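Local coordinates for protein OsmC family peroxiredoxin (PDB 2E8E) that probably reduces organic hydroperoxides through a pair of redox-active cysteines, as in other dimeric peroxiredoxins of the OsmC family, at residues V6-E9 and T15-S18; S44-D49 and K103-K108; K71-E74 and K78-E81. One frame throughout, in Å; residues are numbered along the deposited sequence.

Interaction 1: V6-E9 and T15-S18; sequences VELE and TFLS
Glu9 and Leu17 satisfy each other's backbone polar groups, as an antiparallel hydrogen-bonded pair should. The evidence is two bonds: Glu9 N to Leu17 O at 3.0 Å, and Leu17 N to Glu9 O, the shorter, at 2.7 Å. Each carbonyl also receives a CA-H...O contact, Leu17 O from Leu8 CA (3.4 Å) and Glu9 O from Phe16 CA (3.2 Å), so both oxygens are doubly engaged. Beyond this pair the ladder continues through backbone bonds of Glu7 with Lys19, while Phe16 and Ser18 turn their own backbone groups to Ala27 and Ile25 of strand 24-28.

On one face, Leu8 and Ser18 form the neighbouring non-hydrogen-bonded pair. Ser18 OG, anti to its carbonyl carbon (chi1 -46°), lies 3.4 Å from Leu8 CG and gives a weak hydrogen bond to Phe16 O in its own strand. Leu8 CD2 meets Phe16 CB at 4.0 Å, the two side chains crossing at about a right angle. Thr15 OG1 is engaged by Glu13 O and Lys30 N.

The other edge of 6-9 pairs antiparallel with a strand of the second subunit. The arrangement is that of an N-terminal beta hairpin, typical of the intertwined OsmC-type dimer, whose sheet runs on across the interface.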
ATOM      1  N   VAL A   6     -12.319   1.421   0.300  1.00 19.67           N
ATOM      2  CA  VAL A   6     -11.997   0.375   1.255  1.00 19.65           C
ATOM      3  C   VAL A   6     -12.517   0.855   2.597  1.00 19.72           C
ATOM      4  O   VAL A   6     -12.669   2.056   2.813  1.00 20.48           O
ATOM      5  CB  VAL A   6     -10.476   0.087   1.342  1.00 19.88           C
ATOM      6  CG1 VAL A   6      -9.966  -0.427  -0.009  1.00 18.83           C
ATOM      7  CG2 VAL A   6      -9.727   1.327   1.777  1.00 21.95           C
ATOM      8  N   GLU A   7     -12.823  -0.084   3.483  1.00 20.88           N
ATOM      9  CA  GLU A   7     -13.339   0.257   4.801  1.00 22.17           C
ATOM     10  C   GLU A   7     -12.609  -0.557   5.853  1.00 21.98           C
ATOM     11  O   GLU A   7     -12.440  -1.770   5.711  1.00 22.36           O
ATOM     12  CB  GLU A   7     -14.844  -0.028   4.883  1.00 25.40           C
ATOM     13  CG  GLU A   7     -15.664   0.602   3.766  1.00 32.99           C
ATOM     14  CD  GLU A   7     -17.161   0.473   3.989  1.00 36.62           C
ATOM     15  OE1 GLU A   7     -17.612  -0.629   4.365  1.00 39.55           O
ATOM     16  OE2 GLU A   7     -17.884   1.470   3.781  1.00 39.46           O
ATOM     17  N   LEU A   8     -12.176   0.118   6.910  1.00 18.80           N
ATOM     18  CA  LEU A   8     -11.460  -0.532   7.996  1.00 19.91           C
ATOM     19  C   LEU A   8     -12.228  -0.451   9.302  1.00 21.32           C
ATOM     20  O   LEU A   8     -12.929   0.524   9.565  1.00 20.06           O
ATOM     21  CB  LEU A   8     -10.087   0.110   8.200  1.00 17.44           C
ATOM     22  CG  LEU A   8      -8.963  -0.271   7.235  1.00 17.58           C
ATOM     23  CD1 LEU A   8      -9.344   0.090   5.807  1.00 19.78           C
ATOM     24  CD2 LEU A   8      -7.689   0.442   7.650  1.00 19.22           C
ATOM     25  N   GLU A   9     -12.077  -1.490  10.114  1.00 21.69           N
ATOM     26  CA  GLU A   9     -12.722  -1.554  11.416  1.00 22.38           C
ATOM     27  C   GLU A   9     -11.750  -2.226  12.380  1.00 22.93           C
ATOM     28  O   GLU A   9     -11.062  -3.182  12.023  1.00 19.84           O
ATOM     29  CB  GLU A   9     -14.031  -2.343  11.325  1.00 24.02           C
ATOM     30  CG  GLU A   9     -14.771  -2.476  12.642  1.00 27.65           C
ATOM     31  CD  GLU A   9     -16.194  -2.974  12.455  1.00 30.54           C
ATOM     32  OE1 GLU A   9     -16.398  -3.918  11.659  1.00 30.27           O
ATOM     33  OE2 GLU A   9     -17.108  -2.423  13.109  1.00 32.55           O
ATOM     34  N   THR A  15      -5.203  -2.766  15.458  1.00 22.38           N
ATOM     35  CA  THR A  15      -5.241  -3.593  14.258  1.00 21.46           C
ATOM     36  C   THR A  15      -6.611  -3.457  13.615  1.00 20.39           C
ATOM     37  O   THR A  15      -7.619  -3.311  14.307  1.00 22.15           O
ATOM     38  CB  THR A  15      -4.947  -5.057  14.607  1.00 22.71           C
ATOM     39  OG1 THR A  15      -3.732  -5.112  15.365  1.00 24.30           O
ATOM     40  CG2 THR A  15      -4.781  -5.891  13.341  1.00 22.82           C
ATOM     41  N   PHE A  16      -6.654  -3.513  12.287  1.00 18.60           N
ATOM     42  CA  PHE A  16      -7.908  -3.325  11.569  1.00 18.14           C
ATOM     43  C   PHE A  16      -8.259  -4.391  10.552  1.00 20.69           C
ATOM     44  O   PHE A  16      -7.398  -4.835   9.796  1.00 19.93           O
ATOM     45  CB  PHE A  16      -7.868  -1.989  10.823  1.00 19.07           C
ATOM     46  CG  PHE A  16      -7.671  -0.807  11.715  1.00 17.36           C
ATOM     47  CD1 PHE A  16      -8.764  -0.071  12.159  1.00 18.84           C
ATOM     48  CD2 PHE A  16      -6.401  -0.460  12.156  1.00 16.80           C
ATOM     49  CE1 PHE A  16      -8.593   0.999  13.036  1.00 17.41           C
ATOM     50  CE2 PHE A  16      -6.217   0.607  13.036  1.00 18.64           C
ATOM     51  CZ  PHE A  16      -7.321   1.336  13.475  1.00 18.27           C
ATOM     52  N   LEU A  17      -9.526  -4.796  10.544  1.00 20.56           N
ATOM     53  CA  LEU A  17      -9.999  -5.737   9.542  1.00 21.15           C
ATOM     54  C   LEU A  17     -10.308  -4.787   8.393  1.00 20.92           C
ATOM     55  O   LEU A  17     -11.114  -3.856   8.529  1.00 18.13           O
ATOM     56  CB  LEU A  17     -11.248  -6.479  10.025  1.00 21.65           C
ATOM     57  CG  LEU A  17     -10.884  -7.836  10.642  1.00 27.14           C
ATOM     58  CD1 LEU A  17     -12.083  -8.436  11.374  1.00 26.35           C
ATOM     59  CD2 LEU A  17     -10.405  -8.776   9.536  1.00 26.41           C
ATOM     60  N   SER A  18      -9.633  -5.012   7.273  1.00 20.33           N
ATOM     61  CA  SER A  18      -9.748  -4.148   6.111  1.00 21.76           C
ATOM     62  C   SER A  18     -10.486  -4.790   4.949  1.00 21.84           C
ATOM     63  O   SER A  18     -10.004  -5.753   4.350  1.00 21.20           O
ATOM     64  CB  SER A  18      -8.341  -3.739   5.682  1.00 20.34           C
ATOM     65  OG  SER A  18      -7.590  -3.334   6.815  1.00 21.96           O
TER

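Interaction 2: S44-D49 and K103-K108; sequences SCSGVD and KLSTEK
Ser46 and Ser105 each hold OG anti to the backbone N (chi1 -177° and 177°), which points the two hydroxyls at each other between the helices, while Asp49, with CG anti to its carbonyl carbon (chi1 -62°), brings its carboxylate to the same point. Ser105 OG is the hub. It stands 2.8 Å from Ser46 OG and donates to Asp49 OD2 at 2.9 Å, using the lone pair of OD2 that faces away from the other carboxylate oxygen. Ser46 OG also bonds Tyr87 OH, so the aspartate, two serines and tyrosine form a continuous polar chain in which both serines are buried.

Contact between the segments is narrow, with 142 Å² buried in total. Apart from the hydroxyls, the methylene groups of Asp49 and Ser105 lie alongside each other, CB to CB at 3.6 Å, consistent with the short CA-CA separation of 5.6 Å. This is a helix-helix contact of the OsmC fold, joining the long helix 34-56 to helix 95-109, where the latter widens into a pi-type turn at 105-108. It sits beside the cysteine pair: Cys45 is in the same helix as Ser46 and Asp49, and Cys110 touches Ser46, Asp49 and Ser105. With alanine at Asp49, the Ser105 hydroxyl would probably lose its carboxylate acceptor and be held by Ser46 alone among these side chains, less fixed in rotation. Cys45 and Val48 of the same helix pack against Pro34 and Gly28 of the second subunit.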
ATOM      1  N   SER A  44       3.127  -5.454  -6.467  1.00 15.19           N
ATOM      2  CA  SER A  44       2.070  -6.116  -7.218  1.00 15.57           C
ATOM      3  C   SER A  44       1.530  -5.241  -8.343  1.00 16.83           C
ATOM      4  O   SER A  44       1.244  -5.739  -9.435  1.00 17.61           O
ATOM      5  CB  SER A  44       0.937  -6.557  -6.282  1.00 16.12           C
ATOM      6  OG  SER A  44       0.388  -5.462  -5.568  1.00 17.02           O
ATOM      7  N   CYS A  45       1.395  -3.939  -8.093  1.00 16.83           N
ATOM      8  CA  CYS A  45       0.900  -3.034  -9.130  1.00 16.08           C
ATOM      9  C   CYS A  45       1.860  -3.092 -10.316  1.00 16.20           C
ATOM     10  O   CYS A  45       1.437  -3.249 -11.462  1.00 17.32           O
ATOM     11  CB  CYS A  45       0.826  -1.597  -8.609  1.00 15.63           C
ATOM     12  SG  CYS A  45       0.019  -0.429  -9.746  1.00 19.24           S
ATOM     13  N   SER A  46       3.154  -2.980 -10.033  1.00 16.09           N
ATOM     14  CA  SER A  46       4.166  -3.024 -11.093  1.00 18.17           C
ATOM     15  C   SER A  46       4.239  -4.413 -11.722  1.00 19.27           C
ATOM     16  O   SER A  46       4.381  -4.548 -12.943  1.00 18.97           O
ATOM     17  CB  SER A  46       5.539  -2.644 -10.531  1.00 18.49           C
ATOM     18  OG  SER A  46       6.522  -2.618 -11.562  1.00 20.42           O
ATOM     19  N   GLY A  47       4.142  -5.441 -10.882  1.00 18.06           N
ATOM     20  CA  GLY A  47       4.200  -6.812 -11.364  1.00 18.77           C
ATOM     21  C   GLY A  47       3.113  -7.118 -12.378  1.00 19.97           C
ATOM     22  O   GLY A  47       3.329  -7.869 -13.330  1.00 20.91           O
ATOM     23  N   VAL A  48       1.931  -6.550 -12.167  1.00 19.96           N
ATOM     24  CA  VAL A  48       0.823  -6.752 -13.090  1.00 20.08           C
ATOM     25  C   VAL A  48       1.210  -6.181 -14.458  1.00 19.80           C
ATOM     26  O   VAL A  48       0.951  -6.799 -15.492  1.00 19.41           O
ATOM     27  CB  VAL A  48      -0.459  -6.060 -12.570  1.00 20.72           C
ATOM     28  CG1 VAL A  48      -1.543  -6.067 -13.640  1.00 20.48           C
ATOM     29  CG2 VAL A  48      -0.956  -6.781 -11.322  1.00 21.66           C
ATOM     30  N   ASP A  49       1.844  -5.010 -14.453  1.00 20.30           N
ATOM     31  CA  ASP A  49       2.276  -4.368 -15.699  1.00 18.73           C
ATOM     32  C   ASP A  49       3.317  -5.229 -16.404  1.00 19.17           C
ATOM     33  O   ASP A  49       3.235  -5.476 -17.610  1.00 21.24           O
ATOM     34  CB  ASP A  49       2.933  -3.006 -15.444  1.00 19.25           C
ATOM     35  CG  ASP A  49       2.001  -1.992 -14.808  1.00 20.81           C
ATOM     36  OD1 ASP A  49       0.788  -1.990 -15.107  1.00 22.59           O
ATOM     37  OD2 ASP A  49       2.509  -1.167 -14.021  1.00 24.14           O
ATOM     38  N   LYS A 103      10.757  -0.716 -17.440  1.00 21.44           N
ATOM     39  CA  LYS A 103      10.769   0.724 -17.669  1.00 22.98           C
ATOM     40  C   LYS A 103       9.378   1.281 -17.949  1.00 22.29           C
ATOM     41  O   LYS A 103       9.008   2.332 -17.422  1.00 22.03           O
ATOM     42  CB  LYS A 103      11.725   1.079 -18.810  1.00 24.40           C
ATOM     43  CG  LYS A 103      13.179   0.837 -18.447  1.00 27.33           C
ATOM     44  CD  LYS A 103      14.118   1.348 -19.521  1.00 32.08           C
ATOM     45  CE  LYS A 103      15.563   1.099 -19.132  1.00 33.72           C
ATOM     46  NZ  LYS A 103      15.871   1.660 -17.788  1.00 33.96           N
ATOM     47  N   LEU A 104       8.599   0.580 -18.768  1.00 21.09           N
ATOM     48  CA  LEU A 104       7.250   1.039 -19.071  1.00 21.20           C
ATOM     49  C   LEU A 104       6.407   1.066 -17.802  1.00 20.88           C
ATOM     50  O   LEU A 104       5.607   1.976 -17.599  1.00 20.91           O
ATOM     51  CB  LEU A 104       6.586   0.130 -20.103  1.00 21.82           C
ATOM     52  CG  LEU A 104       7.027   0.370 -21.548  1.00 24.36           C
ATOM     53  CD1 LEU A 104       6.399  -0.680 -22.454  1.00 25.51           C
ATOM     54  CD2 LEU A 104       6.612   1.774 -21.976  1.00 25.87           C
ATOM     55  N   SER A 105       6.590   0.066 -16.948  1.00 21.25           N
ATOM     56  CA  SER A 105       5.836   0.007 -15.706  1.00 21.20           C
ATOM     57  C   SER A 105       6.222   1.141 -14.762  1.00 22.34           C
ATOM     58  O   SER A 105       5.376   1.940 -14.355  1.00 22.60           O
ATOM     59  CB  SER A 105       6.063  -1.336 -15.008  1.00 21.32           C
ATOM     60  OG  SER A 105       5.382  -1.373 -13.762  1.00 19.77           O
ATOM     61  N   THR A 106       7.506   1.220 -14.428  1.00 22.29           N
ATOM     62  CA  THR A 106       7.989   2.238 -13.502  1.00 23.09           C
ATOM     63  C   THR A 106       7.902   3.675 -14.003  1.00 25.25           C
ATOM     64  O   THR A 106       7.815   4.606 -13.203  1.00 26.32           O
ATOM     65  CB  THR A 106       9.453   1.957 -13.085  1.00 23.95           C
ATOM     66  OG1 THR A 106      10.295   1.945 -14.244  1.00 25.10           O
ATOM     67  CG2 THR A 106       9.552   0.617 -12.374  1.00 24.83           C
ATOM     68  N   GLU A 107       7.910   3.866 -15.318  1.00 24.58           N
ATOM     69  CA  GLU A 107       7.856   5.218 -15.859  1.00 27.79           C
ATOM     70  C   GLU A 107       6.509   5.665 -16.415  1.00 27.17           C
ATOM     71  O   GLU A 107       6.307   6.859 -16.647  1.00 30.44           O
ATOM     72  CB  GLU A 107       8.942   5.387 -16.930  1.00 28.27           C
ATOM     73  CG  GLU A 107      10.355   5.340 -16.366  1.00 32.29           C
ATOM     74  CD  GLU A 107      11.428   5.368 -17.441  1.00 35.46           C
ATOM     75  OE1 GLU A 107      11.411   6.290 -18.280  1.00 38.08           O
ATOM     76  OE2 GLU A 107      12.292   4.468 -17.439  1.00 38.56           O
ATOM     77  N   LYS A 108       5.578   4.738 -16.617  1.00 25.10           N
ATOM     78  CA  LYS A 108       4.288   5.130 -17.175  1.00 24.26           C
ATOM     79  C   LYS A 108       3.023   4.477 -16.626  1.00 22.53           C
ATOM     80  O   LYS A 108       2.033   5.159 -16.373  1.00 24.23           O
ATOM     81  CB  LYS A 108       4.307   4.940 -18.697  1.00 25.35           C
ATOM     82  CG  LYS A 108       2.969   5.200 -19.370  1.00 28.57           C
ATOM     83  CD  LYS A 108       3.074   5.145 -20.888  1.00 31.94           C
ATOM     84  CE  LYS A 108       1.745   5.495 -21.541  1.00 35.14           C
ATOM     85  NZ  LYS A 108       1.839   5.519 -23.031  1.00 36.67           N
TER

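Interaction 3: K71-E74 and K78-E81; sequences KRRE and KIYE
The turn end of the beta hairpin formed by strands 60-72 and 80-90 is closed by two backbone bonds and one from the Arg72 side chain. Arg73 N gives a bond of 2.9 Å to Ile79 O, and Glu81 N one of 2.7 Å to Lys71 O; between them Arg72 and Tyr80 form an antiparallel non-hydrogen-bonded pair. From that pair the Arg72 side chain, bent at chi3 (66°), folds over so that NE reaches Lys78 O at 2.8 Å. The bond is straight (166° at the hydrogen), and the oxygen lies within 4° of the guanidinium plane; NH2 adds a weak second bond to it.

The CG methylene of Arg72, not its guanidinium, lies against Tyr80 CD1 at 3.5 Å, obliquely to the ring. Since Arg72 additionally reaches Glu2 and Ser111 of the second subunit, the hairpin end belongs to the dimer interface of this OsmC-family protein.

On another side, Glu81 OE2 lies against the Arg73 methylenes, 3.3 Å from Arg73 CD, but the charges stay apart, and Arg73 NH2 bonds Pro77 O instead. The extended Lys78 chain runs past Arg73 O to Glu74, where a water donates to Glu74 O and accepts from Lys78 NZ at 3.2 Å.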
ATOM      1  N   LYS A  71      14.210   1.381   3.075  1.00 17.75           N
ATOM      2  CA  LYS A  71      14.970   1.885   4.219  1.00 19.72           C
ATOM      3  C   LYS A  71      14.268   3.144   4.714  1.00 18.56           C
ATOM      4  O   LYS A  71      14.100   4.108   3.962  1.00 18.93           O
ATOM      5  CB  LYS A  71      16.408   2.202   3.803  1.00 20.34           C
ATOM      6  CG  LYS A  71      17.210   0.974   3.419  1.00 25.27           C
ATOM      7  CD  LYS A  71      18.615   1.349   2.966  1.00 29.87           C
ATOM      8  CE  LYS A  71      19.451   0.111   2.672  1.00 33.20           C
ATOM      9  NZ  LYS A  71      18.837  -0.747   1.620  1.00 37.84           N
ATOM     10  N   ARG A  72      13.872   3.136   5.982  1.00 18.78           N
ATOM     11  CA  ARG A  72      13.133   4.251   6.562  1.00 17.93           C
ATOM     12  C   ARG A  72      13.945   5.306   7.295  1.00 20.07           C
ATOM     13  O   ARG A  72      14.974   5.010   7.902  1.00 19.90           O
ATOM     14  CB  ARG A  72      12.075   3.715   7.528  1.00 18.05           C
ATOM     15  CG  ARG A  72      11.188   2.639   6.935  1.00 17.42           C
ATOM     16  CD  ARG A  72      10.250   2.069   7.979  1.00 17.01           C
ATOM     17  NE  ARG A  72       9.274   3.046   8.446  1.00 19.40           N
ATOM     18  CZ  ARG A  72       8.293   2.761   9.293  1.00 20.87           C
ATOM     19  NH1 ARG A  72       8.171   1.529   9.771  1.00 22.45           N
ATOM     20  NH2 ARG A  72       7.413   3.689   9.631  1.00 19.72           N
ATOM     21  N   ARG A  73      13.453   6.540   7.235  1.00 19.76           N
ATOM     22  CA  ARG A  73      14.071   7.664   7.920  1.00 21.17           C
ATOM     23  C   ARG A  73      13.920   7.383   9.410  1.00 21.11           C
ATOM     24  O   ARG A  73      13.019   6.651   9.819  1.00 21.52           O
ATOM     25  CB  ARG A  73      13.350   8.967   7.555  1.00 22.43           C
ATOM     26  CG  ARG A  73      13.857  10.192   8.292  1.00 25.30           C
ATOM     27  CD  ARG A  73      13.312  11.477   7.694  1.00 27.11           C
ATOM     28  NE  ARG A  73      11.858  11.577   7.787  1.00 29.57           N
ATOM     29  CZ  ARG A  73      11.155  12.594   7.299  1.00 29.59           C
ATOM     30  NH1 ARG A  73      11.774  13.594   6.685  1.00 30.73           N
ATOM     31  NH2 ARG A  73       9.836  12.615   7.423  1.00 29.39           N
ATOM     32  N   GLU A  74      14.785   7.972  10.228  1.00 22.80           N
ATOM     33  CA  GLU A  74      14.731   7.731  11.663  1.00 24.36           C
ATOM     34  C   GLU A  74      13.817   8.664  12.454  1.00 25.08           C
ATOM     35  O   GLU A  74      13.494   8.382  13.605  1.00 29.28           O
ATOM     36  CB  GLU A  74      16.158   7.746  12.225  1.00 24.27           C
ATOM     37  CG  GLU A  74      16.979   6.594  11.665  1.00 27.11           C
ATOM     38  CD  GLU A  74      18.462   6.695  11.964  1.00 30.72           C
ATOM     39  OE1 GLU A  74      19.208   5.798  11.515  1.00 30.28           O
ATOM     40  OE2 GLU A  74      18.880   7.662  12.635  1.00 31.34           O
ATOM     41  N   LYS A  78       8.378   8.435   9.460  1.00 18.16           N
ATOM     42  CA  LYS A  78       9.417   7.504   9.047  1.00 18.45           C
ATOM     43  C   LYS A  78       9.180   6.894   7.671  1.00 17.27           C
ATOM     44  O   LYS A  78       9.044   5.681   7.522  1.00 16.78           O
ATOM     45  CB  LYS A  78       9.570   6.414  10.107  1.00 20.48           C
ATOM     46  CG  LYS A  78       9.937   6.987  11.477  1.00 23.42           C
ATOM     47  CD  LYS A  78      10.227   5.899  12.492  1.00 25.45           C
ATOM     48  CE  LYS A  78      10.733   6.507  13.792  1.00 31.30           C
ATOM     49  NZ  LYS A  78      11.077   5.473  14.805  1.00 34.78           N
ATOM     50  N   ILE A  79       9.139   7.760   6.666  1.00 17.33           N
ATOM     51  CA  ILE A  79       8.926   7.339   5.288  1.00 15.46           C
ATOM     52  C   ILE A  79      10.140   6.571   4.776  1.00 16.76           C
ATOM     53  O   ILE A  79      11.204   6.586   5.393  1.00 16.33           O
ATOM     54  CB  ILE A  79       8.737   8.559   4.362  1.00 16.35           C
ATOM     55  CG1 ILE A  79       9.994   9.436   4.406  1.00 19.43           C
ATOM     56  CG2 ILE A  79       7.509   9.360   4.783  1.00 16.49           C
ATOM     57  CD1 ILE A  79       9.969  10.610   3.452  1.00 20.40           C
ATOM     58  N   TYR A  80       9.979   5.895   3.644  1.00 16.36           N
ATOM     59  CA  TYR A  80      11.100   5.188   3.036  1.00 17.30           C
ATOM     60  C   TYR A  80      11.961   6.227   2.326  1.00 17.78           C
ATOM     61  O   TYR A  80      11.489   6.905   1.413  1.00 17.78           O
ATOM     62  CB  TYR A  80      10.615   4.179   1.991  1.00 16.19           C
ATOM     63  CG  TYR A  80       9.928   2.959   2.552  1.00 14.94           C
ATOM     64  CD1 TYR A  80      10.561   2.147   3.491  1.00 14.22           C
ATOM     65  CD2 TYR A  80       8.655   2.598   2.113  1.00 14.74           C
ATOM     66  CE1 TYR A  80       9.945   0.997   3.975  1.00 15.24           C
ATOM     67  CE2 TYR A  80       8.027   1.455   2.591  1.00 16.34           C
ATOM     68  CZ  TYR A  80       8.679   0.658   3.520  1.00 16.63           C
ATOM     69  OH  TYR A  80       8.064  -0.480   3.976  1.00 15.63           O
ATOM     70  N   GLU A  81      13.216   6.367   2.738  1.00 18.34           N
ATOM     71  CA  GLU A  81      14.097   7.323   2.084  1.00 21.64           C
ATOM     72  C   GLU A  81      14.630   6.669   0.817  1.00 20.65           C
ATOM     73  O   GLU A  81      15.075   7.342  -0.116  1.00 21.82           O
ATOM     74  CB  GLU A  81      15.265   7.702   2.997  1.00 26.44           C
ATOM     75  CG  GLU A  81      14.837   8.254   4.346  1.00 34.72           C
ATOM     76  CD  GLU A  81      15.725   9.387   4.829  1.00 37.68           C
ATOM     77  OE1 GLU A  81      16.962   9.220   4.841  1.00 42.36           O
ATOM     78  OE2 GLU A  81      15.180  10.447   5.201  1.00 42.96           O
TER
HETATM   79  O   HOH W   1      14.203   6.177  15.029  1.00 40.73           O

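How the interactions relate
The three contacts are separate: their centres lie 23 to 27 Å apart, and the nearest atoms of any two are about 12 to 14 Å from each other. Along the chain, interaction 3 comes between the two helices of interaction 2. The centre of interaction 2 is about 8 Å from the centre of the chain, against 21 and 17 Å for the centres of interactions 1 and 3; it neighbours Cys45 and Cys110, joined by a disulfide in another structure of this protein but not here. The bound dithiothreitol is lined by Glu5, directly before 6-9, and Thr20 and Ser21, soon after 15-18, so its site adjoins interaction 1 along the chain. All three contacts reach the second subunit.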